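Local coordinates for SusD-like carbohydrate binding protein (Bacteroides vulgatus, PDB 3LEW) that probably binds carbohydrate at the outer membrane as a member of the SusD family of nutrient-binding proteins, at residues I76-W87 with K466-E477. Sequence-based numbering, arbitrary orientation. Where two conformers were deposited one is given.
Sequences IYGKGGTNTLSW and KYYLYRITDSEE
Tyr77 lies between two partners of 466-477: CE1 of Tyr467 rests over one face of its ring, obliquely, and NH1 of Arg471 over the opposite face. Arg471 NH1 donates a hydrogen bond to Tyr77 O at 2.9 Å, in the carbonyl plane. A bend at chi3 of Arg471 (66°) carries the guanidinium there, and CE of Lys79 covers one of its faces, 3.5 Å from Arg471 NE. Two cations thus come close, but Lys79 NZ has a salt bridge to Asp474 OD1 (2.6 Å), and Arg471 NH2 is held by Lys495 O. Asn83 illustrates how an amide can read a backbone: its OD1 takes Arg471 N on a lone pair, almost straight at 175°, while its ND2 gives to Arg471 O at 3.0 Å. Beside it, Ile76 CD1 sits over the face of Tyr470, a CH-pi contact. With CG anti to the backbone N (chi1 -162°), Trp87 spreads its indole against Ile472 and Thr473, the N-cap of helix 474-479. Trp87 NE1 donates to Glu476 OE1 (3.2 Å), near the ring plane but above that of the carboxylate, whose OE2 binds Asn480 ND2. A leucine in place of Trp87 would probably leave Glu476 OE1 without this donor and open a gap beside Ile472. Polar bonds thus set direction and apolar side chains cover surface, together joining 466-473 and the first turn of helix 474-479 to turn 76-79 and the start of helix 81-103.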
loop_
_atom_site.group_PDB
_atom_site.type_symbol
_atom_site.label_atom_id
_atom_site.label_comp_id
_atom_site.label_asym_id
_atom_site.label_seq_id
_atom_site.Cartn_x
_atom_site.Cartn_y
_atom_site.Cartn_z
ATOM N N ILE A 76 -10.741 10.093 5.815
ATOM C CA ILE A 76 -9.476 10.258 6.519
ATOM C C ILE A 76 -9.381 11.678 7.113
ATOM O O ILE A 76 -9.090 11.835 8.295
ATOM C CB ILE A 76 -8.291 9.897 5.583
ATOM C CG1 ILE A 76 -8.346 8.395 5.204
ATOM C CG2 ILE A 76 -6.919 10.238 6.241
ATOM C CD1 ILE A 76 -8.006 7.439 6.390
ATOM N N TYR A 77 -9.657 12.693 6.312
ATOM C CA TYR A 77 -9.703 14.083 6.775
ATOM C C TYR A 77 -10.700 14.192 7.931
ATOM O O TYR A 77 -10.503 14.950 8.867
ATOM C CB TYR A 77 -10.135 14.977 5.625
ATOM C CG TYR A 77 -10.376 16.401 6.044
ATOM C CD1 TYR A 77 -9.331 17.275 6.161
ATOM C CD2 TYR A 77 -11.651 16.856 6.347
ATOM C CE1 TYR A 77 -9.536 18.597 6.535
ATOM C CE2 TYR A 77 -11.853 18.186 6.733
ATOM C CZ TYR A 77 -10.783 19.034 6.835
ATOM O OH TYR A 77 -10.955 20.372 7.236
ATOM N N GLY A 78 -11.794 13.429 7.824
ATOM C CA GLY A 78 -12.806 13.337 8.870
ATOM C C GLY A 78 -12.459 12.574 10.138
ATOM O O GLY A 78 -13.308 12.466 11.045
ATOM N N LYS A 79 -11.227 12.058 10.217
ATOM C CA LYS A 79 -10.766 11.290 11.375
ATOM C C LYS A 79 -11.695 10.128 11.743
ATOM O O LYS A 79 -12.027 9.890 12.929
ATOM C CB LYS A 79 -10.575 12.214 12.568
ATOM C CG LYS A 79 -9.348 13.098 12.413
ATOM C CD LYS A 79 -9.401 14.164 13.524
ATOM C CE LYS A 79 -8.206 15.006 13.492
ATOM N NZ LYS A 79 -8.388 16.129 14.486
ATOM N N GLY A 80 -12.149 9.414 10.716
ATOM C CA GLY A 80 -12.952 8.202 10.917
ATOM C C GLY A 80 -12.150 6.994 11.404
ATOM O O GLY A 80 -10.978 7.109 11.818
ATOM N N GLY A 81 -12.774 5.821 11.328
ATOM C CA GLY A 81 -12.188 4.615 11.919
ATOM C C GLY A 81 -10.871 4.155 11.275
ATOM O O GLY A 81 -10.035 3.548 11.962
ATOM N N THR A 82 -10.705 4.395 9.967
ATOM C CA THR A 82 -9.488 4.036 9.233
ATOM C C THR A 82 -8.314 4.872 9.768
ATOM O O THR A 82 -7.245 4.331 10.114
ATOM C CB THR A 82 -9.610 4.181 7.729
ATOM O OG1 THR A 82 -10.871 3.650 7.291
ATOM C CG2 THR A 82 -8.476 3.437 7.033
ATOM N N ASN A 83 -8.576 6.169 9.928
ATOM C CA ASN A 83 -7.582 7.068 10.495
ATOM C C ASN A 83 -7.198 6.679 11.898
ATOM O O ASN A 83 -6.014 6.673 12.244
ATOM C CB ASN A 83 -8.081 8.495 10.393
ATOM C CG ASN A 83 -6.995 9.514 10.618
ATOM O OD1 ASN A 83 -6.109 9.733 9.760
ATOM N ND2 ASN A 83 -7.016 10.115 11.795
ATOM N N THR A 84 -8.171 6.359 12.731
ATOM C CA THR A 84 -7.910 5.885 14.067
ATOM C C THR A 84 -7.095 4.602 14.102
ATOM O O THR A 84 -6.107 4.510 14.838
ATOM C CB THR A 84 -9.261 5.724 14.851
ATOM O OG1 THR A 84 -9.838 7.028 15.005
ATOM C CG2 THR A 84 -9.098 5.077 16.228
ATOM N N LEU A 85 -7.486 3.609 13.304
ATOM C CA LEU A 85 -6.775 2.358 13.318
ATOM C C LEU A 85 -5.322 2.515 12.876
ATOM O O LEU A 85 -4.426 1.854 13.424
ATOM C CB LEU A 85 -7.454 1.368 12.370
ATOM C CG LEU A 85 -6.845 -0.033 12.374
ATOM C CD1 LEU A 85 -6.887 -0.709 13.794
ATOM C CD2 LEU A 85 -7.545 -0.923 11.324
ATOM N N SER A 86 -5.080 3.423 11.940
ATOM C CA SER A 86 -3.727 3.665 11.454
ATOM C C SER A 86 -2.790 4.022 12.603
ATOM O O SER A 86 -1.696 3.437 12.792
ATOM C CB SER A 86 -3.743 4.763 10.393
ATOM O OG SER A 86 -2.439 5.071 9.940
ATOM N N TRP A 87 -3.243 4.993 13.382
ATOM C CA TRP A 87 -2.449 5.490 14.517
ATOM C C TRP A 87 -2.198 4.391 15.559
ATOM O O TRP A 87 -1.079 4.213 16.067
ATOM C CB TRP A 87 -3.177 6.658 15.176
ATOM C CG TRP A 87 -2.276 7.511 16.066
ATOM C CD1 TRP A 87 -2.274 7.530 17.407
ATOM C CD2 TRP A 87 -1.284 8.454 15.646
ATOM N NE1 TRP A 87 -1.332 8.431 17.892
ATOM C CE2 TRP A 87 -0.701 9.008 16.822
ATOM C CE3 TRP A 87 -0.809 8.870 14.404
ATOM C CZ2 TRP A 87 0.302 9.987 16.771
ATOM C CZ3 TRP A 87 0.186 9.853 14.349
ATOM C CH2 TRP A 87 0.762 10.368 15.542
ATOM N N LYS A 466 -5.233 19.298 1.786
ATOM C CA LYS A 466 -5.536 18.766 3.116
ATOM C C LYS A 466 -6.297 17.455 3.072
ATOM O O LYS A 466 -6.172 16.651 3.969
ATOM C CB LYS A 466 -6.337 19.798 3.956
ATOM C CG LYS A 466 -7.774 20.007 3.553
ATOM C CD LYS A 466 -8.375 21.254 4.249
ATOM C CE LYS A 466 -9.874 21.376 3.970
ATOM N NZ LYS A 466 -10.505 22.630 4.548
ATOM N N TYR A 467 -7.084 17.235 2.025
ATOM C CA TYR A 467 -7.877 16.016 1.940
ATOM C C TYR A 467 -7.053 14.739 1.684
ATOM O O TYR A 467 -7.581 13.630 1.795
ATOM C CB TYR A 467 -8.994 16.169 0.902
ATOM C CG TYR A 467 -10.055 17.156 1.317
ATOM C CD1 TYR A 467 -11.011 16.803 2.271
ATOM C CD2 TYR A 467 -10.128 18.452 0.752
ATOM C CE1 TYR A 467 -11.986 17.698 2.681
ATOM C CE2 TYR A 467 -11.105 19.344 1.154
ATOM C CZ TYR A 467 -12.027 18.963 2.122
ATOM O OH TYR A 467 -13.039 19.806 2.500
ATOM N N TYR A 468 -5.773 14.899 1.326
ATOM C CA TYR A 468 -4.914 13.754 1.065
ATOM C C TYR A 468 -4.271 13.166 2.314
ATOM O O TYR A 468 -3.821 12.053 2.266
ATOM C CB TYR A 468 -3.801 14.126 0.087
ATOM C CG TYR A 468 -4.235 14.588 -1.292
ATOM C CD1 TYR A 468 -5.419 14.118 -1.885
ATOM C CD2 TYR A 468 -3.386 15.369 -2.082
ATOM C CE1 TYR A 468 -5.796 14.536 -3.151
ATOM C CE2 TYR A 468 -3.779 15.830 -3.367
ATOM C CZ TYR A 468 -4.966 15.360 -3.915
ATOM O OH TYR A 468 -5.375 15.760 -5.191
ATOM N N LEU A 469 -4.141 13.938 3.395
ATOM C CA LEU A 469 -3.295 13.447 4.505
ATOM C C LEU A 469 -4.006 12.705 5.609
ATOM O O LEU A 469 -5.116 13.101 6.042
ATOM C CB LEU A 469 -2.507 14.597 5.120
ATOM C CG LEU A 469 -1.611 15.414 4.216
ATOM C CD1 LEU A 469 -0.852 16.489 5.103
ATOM C CD2 LEU A 469 -0.670 14.523 3.474
ATOM N N TYR A 470 -3.358 11.651 6.111
ATOM C CA TYR A 470 -3.791 11.055 7.384
ATOM C C TYR A 470 -3.459 12.066 8.496
ATOM O O TYR A 470 -2.581 12.940 8.320
ATOM C CB TYR A 470 -3.093 9.741 7.665
ATOM C CG TYR A 470 -3.565 8.543 6.826
ATOM C CD1 TYR A 470 -3.443 8.521 5.443
ATOM C CD2 TYR A 470 -4.010 7.391 7.457
ATOM C CE1 TYR A 470 -3.816 7.358 4.670
ATOM C CE2 TYR A 470 -4.390 6.267 6.724
ATOM C CZ TYR A 470 -4.303 6.264 5.338
ATOM O OH TYR A 470 -4.661 5.094 4.664
ATOM N N ARG A 471 -4.235 12.024 9.564
ATOM C CA ARG A 471 -4.167 12.992 10.659
ATOM C C ARG A 471 -3.876 12.381 12.018
ATOM O O ARG A 471 -4.399 11.359 12.413
ATOM C CB ARG A 471 -5.508 13.726 10.735
ATOM C CG ARG A 471 -5.852 14.440 9.429
ATOM C CD ARG A 471 -7.130 15.241 9.535
ATOM N NE ARG A 471 -7.002 16.360 10.469
ATOM C CZ ARG A 471 -7.925 17.292 10.672
ATOM N NH1 ARG A 471 -9.088 17.255 10.016
ATOM N NH2 ARG A 471 -7.683 18.286 11.549
ATOM N N ILE A 472 -3.032 13.063 12.776
ATOM C CA ILE A 472 -2.862 12.749 14.185
ATOM C C ILE A 472 -4.257 12.766 14.828
ATOM O O ILE A 472 -5.113 13.643 14.524
ATOM C CB ILE A 472 -1.900 13.753 14.845
ATOM C CG1 ILE A 472 -0.512 13.665 14.184
ATOM C CG2 ILE A 472 -1.858 13.522 16.336
ATOM C CD1 ILE A 472 0.453 14.823 14.435
ATOM N N THR A 473 -4.517 11.772 15.675
ATOM C CA THR A 473 -5.848 11.600 16.301
ATOM C C THR A 473 -6.199 12.680 17.298
ATOM O O THR A 473 -5.302 13.309 17.910
ATOM C CB THR A 473 -5.950 10.256 17.028
ATOM O OG1 THR A 473 -4.970 10.190 18.074
ATOM C CG2 THR A 473 -5.789 9.062 16.021
ATOM N N ASP A 474 -7.497 12.865 17.504
ATOM C CA ASP A 474 -7.980 13.746 18.558
ATOM C C ASP A 474 -7.430 13.336 19.936
ATOM O O ASP A 474 -7.065 14.216 20.756
ATOM C CB ASP A 474 -9.507 13.762 18.613
ATOM C CG ASP A 474 -10.135 14.585 17.473
ATOM O OD1 ASP A 474 -9.459 15.408 16.800
ATOM O OD2 ASP A 474 -11.334 14.400 17.266
ATOM N N SER A 475 -7.411 12.032 20.217
ATOM C CA SER A 475 -6.931 11.540 21.509
ATOM C C SER A 475 -5.484 11.939 21.725
ATOM O O SER A 475 -5.117 12.388 22.810
ATOM C CB SER A 475 -7.113 10.017 21.656
ATOM O OG SER A 475 -6.732 9.605 22.966
ATOM N N GLU A 476 -4.657 11.797 20.685
ATOM C CA GLU A 476 -3.255 12.180 20.804
ATOM C C GLU A 476 -3.109 13.683 21.049
ATOM O O GLU A 476 -2.294 14.109 21.835
ATOM C CB GLU A 476 -2.476 11.790 19.537
ATOM C CG GLU A 476 -0.999 12.156 19.569
ATOM C CD GLU A 476 -0.135 11.173 20.349
ATOM O OE1 GLU A 476 -0.578 10.005 20.546
ATOM O OE2 GLU A 476 1.007 11.586 20.689
ATOM N N GLU A 477 -3.917 14.492 20.365
ATOM C CA GLU A 477 -3.869 15.966 20.607
ATOM C C GLU A 477 -4.215 16.368 22.026
ATOM O O GLU A 477 -3.711 17.380 22.553
ATOM C CB GLU A 477 -4.746 16.698 19.594
ATOM C CG GLU A 477 -4.109 16.648 18.206
ATOM C CD GLU A 477 -4.776 17.562 17.191
ATOM O OE1 GLU A 477 -5.957 17.909 17.369
ATOM O OE2 GLU A 477 -4.137 17.895 16.184
HETATM O O HOH W 1 -9.606 12.635 3.241
HETATM O O HOH W 2 -7.861 18.790 14.962
HETATM O O HOH W 3 -4.105 8.600 12.517
#